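Lysine/ornithine decarboxylase (PDB 5GJP) decarboxylates both L-lysine and L-ornithine with similar efficiency, giving cadaverine and putrescine, as a homodimeric pyridoxal-phosphate enzyme. Local coordinates at residues A[15-20]-A[374-379]; A[50-55]-A[349-354]; A[265-270]-A[344-349]; A[287-292]-A[325-330]. One frame throughout, in Å; residues are numbered along the deposited sequence.

Contact 1. Residues A[15-20]-A[374-379]; sequences AKRIPT and QPEYAA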
# COMPACT_ATOMS: atom_id res chain seq x y z
N ALA A 15 -13.43 7.35 -21.07
CA ALA A 15 -14.37 6.90 -20.05
C ALA A 15 -15.66 6.24 -20.58
O ALA A 15 -16.34 5.53 -19.81
CB ALA A 15 -14.73 8.06 -19.14
N LYS A 16 -16.02 6.47 -21.85
CA LYS A 16 -17.13 5.74 -22.49
C LYS A 16 -16.80 4.26 -22.67
O LYS A 16 -17.69 3.43 -22.62
CB LYS A 16 -17.51 6.36 -23.85
CG LYS A 16 -18.54 7.49 -23.80
CD LYS A 16 -19.93 7.02 -23.35
CE LYS A 16 -20.52 5.96 -24.28
NZ LYS A 16 -21.98 5.79 -24.06
N ARG A 17 -15.52 3.96 -22.87
CA ARG A 17 -15.05 2.60 -23.16
C ARG A 17 -14.46 1.86 -21.96
O ARG A 17 -14.57 0.64 -21.87
CB ARG A 17 -13.99 2.67 -24.26
CG ARG A 17 -14.54 2.40 -25.64
CD ARG A 17 -13.91 3.32 -26.67
NE ARG A 17 -12.46 3.40 -26.54
CZ ARG A 17 -11.74 4.52 -26.61
NH1 ARG A 17 -12.31 5.72 -26.80
NH2 ARG A 17 -10.41 4.45 -26.47
N ILE A 18 -13.81 2.59 -21.07
CA ILE A 18 -13.00 1.99 -20.03
C ILE A 18 -13.59 2.47 -18.74
O ILE A 18 -13.72 3.69 -18.53
CB ILE A 18 -11.52 2.43 -20.14
CG1 ILE A 18 -11.08 2.35 -21.61
CG2 ILE A 18 -10.63 1.61 -19.18
CD1 ILE A 18 -9.61 2.49 -21.86
N PRO A 19 -13.99 1.53 -17.89
CA PRO A 19 -14.57 1.94 -16.62
C PRO A 19 -13.48 2.56 -15.74
O PRO A 19 -12.36 2.06 -15.74
CB PRO A 19 -15.07 0.62 -16.01
CG PRO A 19 -14.15 -0.40 -16.60
CD PRO A 19 -13.80 0.07 -17.98
N THR A 20 -13.83 3.64 -15.02
CA THR A 20 -12.93 4.29 -14.06
C THR A 20 -12.82 3.45 -12.75
O THR A 20 -13.72 2.68 -12.45
CB THR A 20 -13.41 5.72 -13.73
OG1 THR A 20 -14.74 5.69 -13.20
CG2 THR A 20 -13.37 6.60 -14.97
N GLN A 374 -4.52 3.98 -28.58
CA GLN A 374 -5.93 4.43 -28.58
C GLN A 374 -6.25 5.37 -29.75
O GLN A 374 -5.37 6.07 -30.23
CB GLN A 374 -6.22 5.20 -27.29
CG GLN A 374 -5.86 4.46 -26.01
CD GLN A 374 -6.63 3.16 -25.86
OE1 GLN A 374 -7.85 3.13 -25.94
NE2 GLN A 374 -5.91 2.08 -25.62
N PRO A 375 -7.53 5.43 -30.17
CA PRO A 375 -7.96 6.35 -31.25
C PRO A 375 -7.81 7.84 -30.94
O PRO A 375 -7.57 8.65 -31.84
CB PRO A 375 -9.43 5.99 -31.46
CG PRO A 375 -9.87 5.27 -30.23
CD PRO A 375 -8.64 4.58 -29.70
N GLU A 376 -7.94 8.20 -29.66
CA GLU A 376 -7.62 9.56 -29.22
C GLU A 376 -6.21 10.00 -29.64
O GLU A 376 -6.00 11.16 -30.01
CB GLU A 376 -7.82 9.70 -27.72
CG GLU A 376 -9.28 9.68 -27.28
CD GLU A 376 -9.86 8.26 -27.10
OE1 GLU A 376 -9.17 7.26 -27.42
OE2 GLU A 376 -11.03 8.13 -26.65
N TYR A 377 -5.26 9.08 -29.63
CA TYR A 377 -3.92 9.37 -30.09
C TYR A 377 -3.89 9.50 -31.61
O TYR A 377 -3.25 10.40 -32.13
CB TYR A 377 -2.96 8.27 -29.65
CG TYR A 377 -1.56 8.47 -30.16
CD1 TYR A 377 -0.72 9.44 -29.59
CD2 TYR A 377 -1.05 7.67 -31.19
CE1 TYR A 377 0.58 9.62 -30.05
CE2 TYR A 377 0.24 7.85 -31.66
CZ TYR A 377 1.05 8.83 -31.08
OH TYR A 377 2.33 9.00 -31.51
N ALA A 378 -4.58 8.61 -32.32
CA ALA A 378 -4.78 8.71 -33.80
C ALA A 378 -5.39 10.06 -34.18
O ALA A 378 -4.94 10.69 -35.11
CB ALA A 378 -5.67 7.59 -34.30
N ALA A 379 -6.37 10.50 -33.40
CA ALA A 379 -7.00 11.80 -33.54
C ALA A 379 -6.03 12.97 -33.30
O ALA A 379 -6.03 13.96 -34.06
CB ALA A 379 -8.22 11.88 -32.61
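Gln374, Pro375 and Glu376 meet the guanidinium of Arg17 in turn. The amide oxygen of Gln374 comes first: its OE1 lies 2.9 Å from Arg17 NH2, in the guanidinium plane, with amide and guanidinium only 3° apart. The bond is nonetheless weak, because the N-H...O angle is just 128°. Next comes the ring of Pro375, whose CG sits over one face of the guanidinium, 3.9 Å from Arg17 NH2. Since Gln374 is the N-cap residue of helix 375-387 and segment 15-20 lies on helix 8-17, the contact ties the first helix of the chain to the last one modelled, at the protein surface. Glu376 supplies the salt bridge. Arg17 meets its carboxylate end-on: NH1 reaches Glu376 OE2 at 2.7 Å, nearly straight at 166°, while NH2 reaches Glu376 OE1 at 3.2 Å. Both oxygens use their syn lone pairs. A bend at the second torsion of Glu376 turns the carboxylate to Arg17, and Thr13 OG1 also bonds to OE2, fixing that oxygen from within helix 8-17. Replacing Glu376 by an alanine would probably leave the Arg17 charge without its carboxylate mate, with the weak Gln374 bond and the Pro375 ring left beside it, and would take a partner from Thr13.

Contact 2. Residues A[50-55]-A[349-354]; sequences MKANPT and MGSYTS. With PLP (pyridoxal-5'-phosphate), chain C; N2P (pentane-1,5-diamine), chain B.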
# COMPACT_ATOMS: atom_id res chain seq x y z
N MET A 50 13.50 1.46 -11.98
CA MET A 50 12.21 0.96 -12.36
C MET A 50 11.24 0.88 -11.21
O MET A 50 10.07 0.67 -11.41
CB MET A 50 12.32 -0.36 -13.10
CG MET A 50 13.06 -1.44 -12.37
SD MET A 50 13.03 -2.93 -13.33
CE MET A 50 11.34 -3.43 -13.16
N LYS A 51 11.72 1.10 -10.00
CA LYS A 51 10.88 1.03 -8.83
C LYS A 51 9.78 2.08 -8.91
O LYS A 51 8.71 1.89 -8.39
CB LYS A 51 11.69 1.14 -7.55
CG LYS A 51 11.99 2.55 -7.12
CD LYS A 51 13.48 2.76 -6.94
CE LYS A 51 14.09 1.66 -6.10
NZ LYS A 51 15.39 1.21 -6.66
N ALA A 52 10.07 3.19 -9.55
CA ALA A 52 9.09 4.24 -9.79
C ALA A 52 7.91 3.86 -10.67
O ALA A 52 6.78 4.22 -10.39
CB ALA A 52 9.78 5.44 -10.39
N ASN A 53 8.16 3.19 -11.78
CA ASN A 53 7.10 2.68 -12.62
C ASN A 53 7.56 1.52 -13.44
O ASN A 53 8.35 1.69 -14.35
CB ASN A 53 6.58 3.77 -13.54
CG ASN A 53 5.19 3.48 -14.03
OD1 ASN A 53 4.40 4.38 -14.24
ND2 ASN A 53 4.88 2.23 -14.21
N PRO A 54 7.02 0.34 -13.20
CA PRO A 54 7.50 -0.88 -13.86
C PRO A 54 6.63 -1.36 -15.03
O PRO A 54 6.63 -2.54 -15.34
CB PRO A 54 7.49 -1.88 -12.72
CG PRO A 54 6.37 -1.43 -11.88
CD PRO A 54 6.45 0.05 -11.89
N THR A 55 5.84 -0.48 -15.62
CA THR A 55 4.94 -0.91 -16.67
C THR A 55 5.74 -1.53 -17.79
O THR A 55 6.68 -0.96 -18.28
CB THR A 55 4.16 0.29 -17.22
OG1 THR A 55 3.30 0.78 -16.20
CG2 THR A 55 3.34 -0.09 -18.39
N MET A 349 1.14 11.73 -12.74
CA MET A 349 0.74 10.57 -11.91
C MET A 349 1.60 9.32 -12.18
O MET A 349 1.28 8.25 -11.70
CB MET A 349 -0.77 10.27 -12.14
CG MET A 349 -1.73 10.91 -11.14
SD MET A 349 -2.05 10.16 -9.51
CE MET A 349 -1.69 8.46 -9.84
N GLY A 350 2.70 9.44 -12.93
CA GLY A 350 3.45 8.24 -13.33
C GLY A 350 4.45 7.58 -12.37
O GLY A 350 5.01 6.56 -12.71
N SER A 351 4.69 8.15 -11.19
CA SER A 351 5.80 7.72 -10.34
C SER A 351 5.35 7.58 -8.93
O SER A 351 4.71 8.50 -8.38
CB SER A 351 6.95 8.70 -10.42
OG SER A 351 7.48 8.72 -11.74
N TYR A 352 5.65 6.42 -8.34
CA TYR A 352 5.36 6.15 -6.92
C TYR A 352 3.88 6.30 -6.66
O TYR A 352 3.44 6.76 -5.59
CB TYR A 352 6.23 7.06 -6.01
CG TYR A 352 7.71 6.88 -6.30
CD1 TYR A 352 8.35 5.67 -6.04
CD2 TYR A 352 8.44 7.87 -6.88
CE1 TYR A 352 9.69 5.47 -6.31
CE2 TYR A 352 9.78 7.69 -7.15
CZ TYR A 352 10.40 6.49 -6.87
OH TYR A 352 11.74 6.32 -7.14
N THR A 353 3.10 5.86 -7.64
CA THR A 353 1.66 5.91 -7.55
C THR A 353 1.12 4.50 -7.59
O THR A 353 0.94 3.90 -6.54
CB THR A 353 1.08 6.73 -8.68
OG1 THR A 353 1.79 6.39 -9.88
CG2 THR A 353 1.26 8.20 -8.36
N SER A 354 0.94 3.94 -8.78
CA SER A 354 0.40 2.58 -8.93
C SER A 354 1.30 1.50 -8.30
O SER A 354 0.81 0.48 -7.85
CB SER A 354 0.18 2.28 -10.39
OG SER A 354 1.44 2.34 -11.01
N1 PLP C . 18.35 5.26 -7.39
C2 PLP C . 18.30 4.45 -6.33
C2A PLP C . 19.49 3.62 -5.93
C3 PLP C . 17.08 4.35 -5.54
O3 PLP C . 17.05 3.53 -4.47
C4 PLP C . 15.92 5.16 -5.94
C4A PLP C . 14.65 5.12 -5.19
O4A PLP C . 14.46 5.87 -4.27
C5 PLP C . 16.10 6.02 -7.12
C6 PLP C . 17.32 6.01 -7.78
C5A PLP C . 14.99 6.89 -7.64
O4P PLP C . 15.12 8.25 -7.28
P PLP C . 14.06 9.30 -7.80
O1P PLP C . 13.87 10.28 -6.71
O2P PLP C . 14.73 9.86 -8.99
O3P PLP C . 12.87 8.51 -8.09
C1 N2P B . 7.33 5.78 -2.19
C2 N2P B . 8.01 7.16 -2.39
C3 N2P B . 9.53 7.19 -2.24
C4 N2P B . 10.23 8.15 -3.20
NE2 N2P B . 5.90 5.76 -2.68
C5 N2P B . 11.58 7.61 -3.67
N1 N2P B . 12.49 7.07 -2.62
O HOH W 1 3.78 4.29 -9.97
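Ala52 and Tyr352 carry this buried contact, joined through both backbone and side chain. Tyr352 N donates to Ala52 O at 3.2 Å with an angle of 169°, meeting a lone pair in the carbonyl plane. The same oxygen accepts a second bond, from a water 3.0 Å from Ala52 O, and that water in turn accepts from Thr353 N, so the carbonyl is gripped from both the loop and the solvent molecule. With CG anti to the carbonyl carbon (chi1 -56°), the Tyr352 ring presents one face to Ala52: CA of Ala52 lies 4.0 Å from the ring centroid, 22° off the normal, a CH-pi contact, and Ala52 CB lies 3.7 Å from Tyr352 CZ. Residues 50-55 follow strand 44-49 of the parallel barrel sheet of the pyridoxal-binding domain, whereas 349-354 follow strand 343-346 of the mixed sheet, so the contact joins a loop after each of the two sheets, beside the cofactor. The opposite ring face takes the diamine: C4 of pentane-1,5-diamine stands 3.9 Å above the Tyr352 ring plane, over its centre. At the ring edge, Tyr352 OH donates to O3P of pyridoxal phosphate at 2.6 Å; the cofactor is also hydrogen-bonded to Gly219 N, Gly257 N, Arg258 N and His179 NE2. Lys51, by similarity the Schiff-base lysine, crosses beside the ring with CG 3.8 Å from Tyr352 OH. Its bent chain continues along the cofactor, yet Lys51 NZ, 4.2 Å from pyridoxal phosphate C4A, is not joined to it; its long ion pair with Asp70 is weak.

Contact 3. Residues A[265-270]-A[344-349]; sequences VNLVTS and VLVTEM
The first torsions of Thr269 and Val344 turn their CG2 methyls to each other: OG1 of Thr269 stands anti to the backbone N (chi1 -175°), and with Val344 at chi1 -50° each residue holds its CG2 between N and carbonyl carbon. The two methyls therefore run side by side, Thr269 CG2 to Val344 CG2 at 3.3 Å, a tight approach. The Leu267 side chain lies on the same face, where its CB is 4.1 Å from Val346 CB and 4.0 Å from Met349 CG. On the other face, Leu345 reaches across to Val268, CD1 to CG2 at 4.0 Å, and its CD1 also lies against Asn266. The backbone bonds and the 155° between the strand axes show an antiparallel pairing: Leu267 with Val346 and Thr269 with Val344 are hydrogen-bonded pairs, and Val268 with Leu345 is the non-hydrogen-bonded pair between them. Leu267 N donates to Val346 O at 2.8 Å and Val346 N back to Leu267 O at 2.9 Å. Beyond Val346 the regular pattern ends, yet one more bond follows: Met349 N donates to Val265 O at 2.9 Å, with the donor tilted from the carbonyl plane, after Thr347 and Glu348, where the chain leaves the strand. Every touching residue is buried. Strand 265-275 is bonded along its other edge to strand 22-25, through Val24 and Phe22, while strand 343-346 continues the sheet to strand 305-306 through His306.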
# COMPACT_ATOMS: atom_id res chain seq x y z
N VAL A 265 1.92 10.19 -17.19
CA VAL A 265 0.77 9.39 -16.86
C VAL A 265 -0.27 10.28 -16.24
O VAL A 265 0.07 11.16 -15.42
CB VAL A 265 1.15 8.21 -15.94
CG1 VAL A 265 -0.04 7.29 -15.69
CG2 VAL A 265 2.30 7.39 -16.53
N ASN A 266 -1.53 10.07 -16.66
CA ASN A 266 -2.70 10.65 -16.01
C ASN A 266 -3.60 9.62 -15.38
O ASN A 266 -3.73 8.55 -15.88
CB ASN A 266 -3.53 11.45 -17.01
CG ASN A 266 -2.79 12.67 -17.56
OD1 ASN A 266 -1.59 12.89 -17.32
ND2 ASN A 266 -3.53 13.49 -18.26
N LEU A 267 -4.23 9.96 -14.27
CA LEU A 267 -5.31 9.16 -13.70
C LEU A 267 -6.66 9.79 -14.06
O LEU A 267 -6.87 11.00 -13.88
CB LEU A 267 -5.19 9.08 -12.17
CG LEU A 267 -6.38 8.42 -11.43
CD1 LEU A 267 -6.36 6.90 -11.57
CD2 LEU A 267 -6.42 8.83 -9.96
N VAL A 268 -7.59 8.94 -14.51
CA VAL A 268 -8.99 9.33 -14.73
C VAL A 268 -9.88 8.60 -13.72
O VAL A 268 -9.87 7.39 -13.69
CB VAL A 268 -9.45 8.96 -16.15
CG1 VAL A 268 -10.89 9.36 -16.36
CG2 VAL A 268 -8.55 9.63 -17.19
N THR A 269 -10.63 9.35 -12.91
CA THR A 269 -11.45 8.82 -11.82
C THR A 269 -12.83 9.51 -11.85
O THR A 269 -12.96 10.68 -12.21
CB THR A 269 -10.75 8.98 -10.45
OG1 THR A 269 -11.52 8.36 -9.41
CG2 THR A 269 -10.53 10.47 -10.08
N SER A 270 -13.86 8.76 -11.52
CA SER A 270 -15.22 9.28 -11.53
C SER A 270 -15.60 9.72 -10.14
O SER A 270 -15.14 9.13 -9.17
CB SER A 270 -16.22 8.21 -11.99
OG SER A 270 -16.02 7.87 -13.34
N VAL A 344 -12.95 13.54 -12.96
CA VAL A 344 -11.81 14.41 -12.71
C VAL A 344 -10.51 13.78 -13.25
O VAL A 344 -10.42 12.56 -13.44
CB VAL A 344 -11.71 14.81 -11.24
CG1 VAL A 344 -13.08 15.32 -10.78
CG2 VAL A 344 -11.27 13.65 -10.38
N LEU A 345 -9.55 14.65 -13.55
CA LEU A 345 -8.27 14.28 -14.14
C LEU A 345 -7.16 14.63 -13.19
O LEU A 345 -7.18 15.70 -12.62
CB LEU A 345 -8.02 15.08 -15.40
CG LEU A 345 -6.79 14.72 -16.23
CD1 LEU A 345 -6.87 13.27 -16.70
CD2 LEU A 345 -6.78 15.62 -17.41
N VAL A 346 -6.23 13.69 -13.01
CA VAL A 346 -5.06 13.92 -12.17
C VAL A 346 -3.85 13.69 -13.05
O VAL A 346 -3.68 12.60 -13.62
CB VAL A 346 -4.97 12.96 -10.98
CG1 VAL A 346 -3.77 13.36 -10.10
CG2 VAL A 346 -6.25 12.97 -10.15
N THR A 347 -3.00 14.71 -13.13
CA THR A 347 -1.83 14.69 -13.99
C THR A 347 -0.58 14.44 -13.17
O THR A 347 -0.61 14.37 -11.95
CB THR A 347 -1.70 16.02 -14.76
OG1 THR A 347 -1.64 17.10 -13.85
CG2 THR A 347 -2.91 16.24 -15.64
N GLU A 348 0.54 14.31 -13.86
CA GLU A 348 1.81 14.01 -13.21
C GLU A 348 1.65 12.85 -12.22
O GLU A 348 1.97 12.95 -11.05
CB GLU A 348 2.40 15.28 -12.59
CG GLU A 348 2.91 16.30 -13.62
CD GLU A 348 1.88 17.36 -14.03
OE1 GLU A 348 1.41 18.08 -13.12
OE2 GLU A 348 1.55 17.52 -15.25
N MET A 349 1.14 11.73 -12.74
CA MET A 349 0.74 10.57 -11.91
C MET A 349 1.60 9.32 -12.18
O MET A 349 1.28 8.25 -11.70
CB MET A 349 -0.77 10.27 -12.14
CG MET A 349 -1.73 10.91 -11.14
SD MET A 349 -2.05 10.16 -9.51
CE MET A 349 -1.69 8.46 -9.84

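Contact 4. Residues A[287-292]-A[325-330]; sequences EGIYGC and GIDVLY. With N2P (pentane-1,5-diamine), chain D.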
# COMPACT_ATOMS: atom_id res chain seq x y z
N GLU A 287 -10.98 6.35 -7.00
CA GLU A 287 -9.61 6.00 -6.68
C GLU A 287 -9.17 6.75 -5.43
O GLU A 287 -9.52 7.89 -5.23
CB GLU A 287 -8.66 6.24 -7.84
CG GLU A 287 -7.23 5.80 -7.57
CD GLU A 287 -6.98 4.32 -7.83
OE1 GLU A 287 -7.94 3.55 -7.86
OE2 GLU A 287 -5.82 3.92 -7.99
N GLY A 288 -8.42 6.08 -4.57
CA GLY A 288 -8.20 6.50 -3.21
C GLY A 288 -6.80 6.30 -2.65
O GLY A 288 -5.89 5.95 -3.37
N ILE A 289 -6.65 6.58 -1.37
CA ILE A 289 -5.37 6.54 -0.72
C ILE A 289 -4.77 5.13 -0.64
O ILE A 289 -3.60 4.98 -0.32
CB ILE A 289 -5.50 7.16 0.71
CG1 ILE A 289 -4.19 7.86 1.14
CG2 ILE A 289 -5.99 6.13 1.75
CD1 ILE A 289 -4.41 9.10 1.98
N TYR A 290 -5.60 4.12 -0.86
CA TYR A 290 -5.13 2.76 -0.87
C TYR A 290 -4.78 2.32 -2.28
O TYR A 290 -4.30 1.24 -2.48
CB TYR A 290 -6.16 1.84 -0.26
CG TYR A 290 -6.21 1.88 1.24
CD1 TYR A 290 -5.26 1.24 2.00
CD2 TYR A 290 -7.23 2.54 1.89
CE1 TYR A 290 -5.33 1.27 3.37
CE2 TYR A 290 -7.30 2.57 3.26
CZ TYR A 290 -6.35 1.94 3.99
OH TYR A 290 -6.42 1.97 5.36
N GLY A 291 -5.00 3.19 -3.25
CA GLY A 291 -4.62 2.89 -4.61
C GLY A 291 -3.54 3.83 -5.08
O GLY A 291 -2.48 3.91 -4.49
N CYS A 292 -3.83 4.56 -6.13
CA CYS A 292 -2.90 5.53 -6.69
C CYS A 292 -2.51 6.70 -5.81
O CYS A 292 -1.38 7.16 -5.86
CB CYS A 292 -3.39 6.02 -8.04
SG CYS A 292 -3.03 4.81 -9.30
N GLY A 325 -11.56 5.87 7.44
CA GLY A 325 -11.59 7.31 7.64
C GLY A 325 -10.29 8.01 7.30
O GLY A 325 -10.25 9.23 7.23
N ILE A 326 -9.23 7.24 7.06
CA ILE A 326 -7.98 7.83 6.60
C ILE A 326 -8.03 8.24 5.10
O ILE A 326 -7.20 9.03 4.64
CB ILE A 326 -6.79 6.87 6.93
CG1 ILE A 326 -5.46 7.64 7.03
CG2 ILE A 326 -6.69 5.68 5.96
CD1 ILE A 326 -4.68 7.25 8.27
N ASP A 327 -9.01 7.70 4.36
CA ASP A 327 -9.09 7.83 2.90
C ASP A 327 -9.65 9.19 2.49
O ASP A 327 -10.73 9.28 1.91
CB ASP A 327 -9.92 6.67 2.31
CG ASP A 327 -9.62 6.40 0.80
OD1 ASP A 327 -9.00 7.25 0.11
OD2 ASP A 327 -10.02 5.30 0.29
N VAL A 328 -8.92 10.24 2.82
CA VAL A 328 -9.26 11.60 2.48
C VAL A 328 -8.11 12.18 1.68
O VAL A 328 -6.99 12.14 2.13
CB VAL A 328 -9.44 12.44 3.75
CG1 VAL A 328 -10.04 13.79 3.42
CG2 VAL A 328 -10.30 11.71 4.75
N LEU A 329 -8.38 12.71 0.50
CA LEU A 329 -7.30 13.12 -0.40
C LEU A 329 -6.96 14.60 -0.40
O LEU A 329 -5.80 14.96 -0.38
CB LEU A 329 -7.61 12.68 -1.82
CG LEU A 329 -8.17 11.28 -2.00
CD1 LEU A 329 -8.94 11.20 -3.29
CD2 LEU A 329 -7.03 10.29 -1.98
N TYR A 330 -7.97 15.44 -0.45
CA TYR A 330 -7.77 16.87 -0.48
C TYR A 330 -8.71 17.55 0.49
O TYR A 330 -9.82 17.10 0.70
CB TYR A 330 -8.02 17.43 -1.87
CG TYR A 330 -7.10 16.93 -2.95
CD1 TYR A 330 -7.41 15.79 -3.65
CD2 TYR A 330 -5.95 17.61 -3.28
CE1 TYR A 330 -6.58 15.33 -4.65
CE2 TYR A 330 -5.12 17.15 -4.27
CZ TYR A 330 -5.44 16.01 -4.96
OH TYR A 330 -4.62 15.56 -5.94
C1 N2P D . -6.20 0.27 7.30
C2 N2P D . -6.60 0.43 8.79
C3 N2P D . -8.03 0.90 9.08
C4 N2P D . -8.66 0.27 10.30
NE2 N2P D . -4.92 -0.50 7.12
C5 N2P D . -10.16 0.02 10.11
N1 N2P D . -10.96 1.15 9.55
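Ile289 and Asp327 join two turns in the mixed-sheet domain: a type I beta turn from Gly288 to Gly291, and an inverse gamma turn centred on Asp327 that leads into strand 328-335, where Leu329 and Tyr330 form a classic beta bulge, both facing Phe318. The main polar link is Ile289 N to Asp327 OD1, 2.9 Å and almost perfectly straight at 177°, with the donor 43° above the carboxylate plane. Asp327 reaches it because its CG stands anti to the backbone N (chi1 -158°), and its other oxygen, OD2, bonds to Ser322. Replacing Asp327 by an alanine would probably leave Ile289 N without its acceptor and take a partner from Ser322, so that the beta turn is less firmly held. From CB outward, the Ile289 side chain slides past this carboxylate. CB lies 3.6 Å from Asp327 OD1 and 4.4 Å from Leu329 CD2. CG2 comes 3.7 Å from Asp327 CA and also faces Ile326, whose CG2 is 4.3 Å from Ile289 CG2. The chain tip, CD1, lies 3.9 Å from Ile326 O and close to Val328 O, with Ile296 and Met297 packing from helix 295-298. The site sits at the dimer interface: Tyr298 of the second subunit bonds to Ile289 O and stacks on Tyr290, and the side chain of Asp327 is about 8 Å from that of Cys323, by similarity the proton donor. Tyr290 bonds through OH to Asp324 and crosses Ile326 at about a right angle, its OH 3.8 Å from Ile326 CG2.

Overall arrangement
Contact 1 lies at the surface, whereas contacts 2, 3 and 4 are buried. Contacts 2 and 3 share Met349, and Gly350 CA packs on Val265 CB, so the strand pairing of contact 3 runs directly into the cofactor loop of contact 2. Contact 4 joins them through Cys292, packed on Met349, and, like contact 3, reaches the mixed sheet. Thr20 links contact 1 to contact 3 by a probable hydrogen bond to Ser270. The chemistry follows the place: an ion pair outside, backbone bonds with apolar packing in the sheet, a tyrosine sandwiched at the cofactor, and a carboxylate-gripped turn beside the second subunit, which also reaches contact 2.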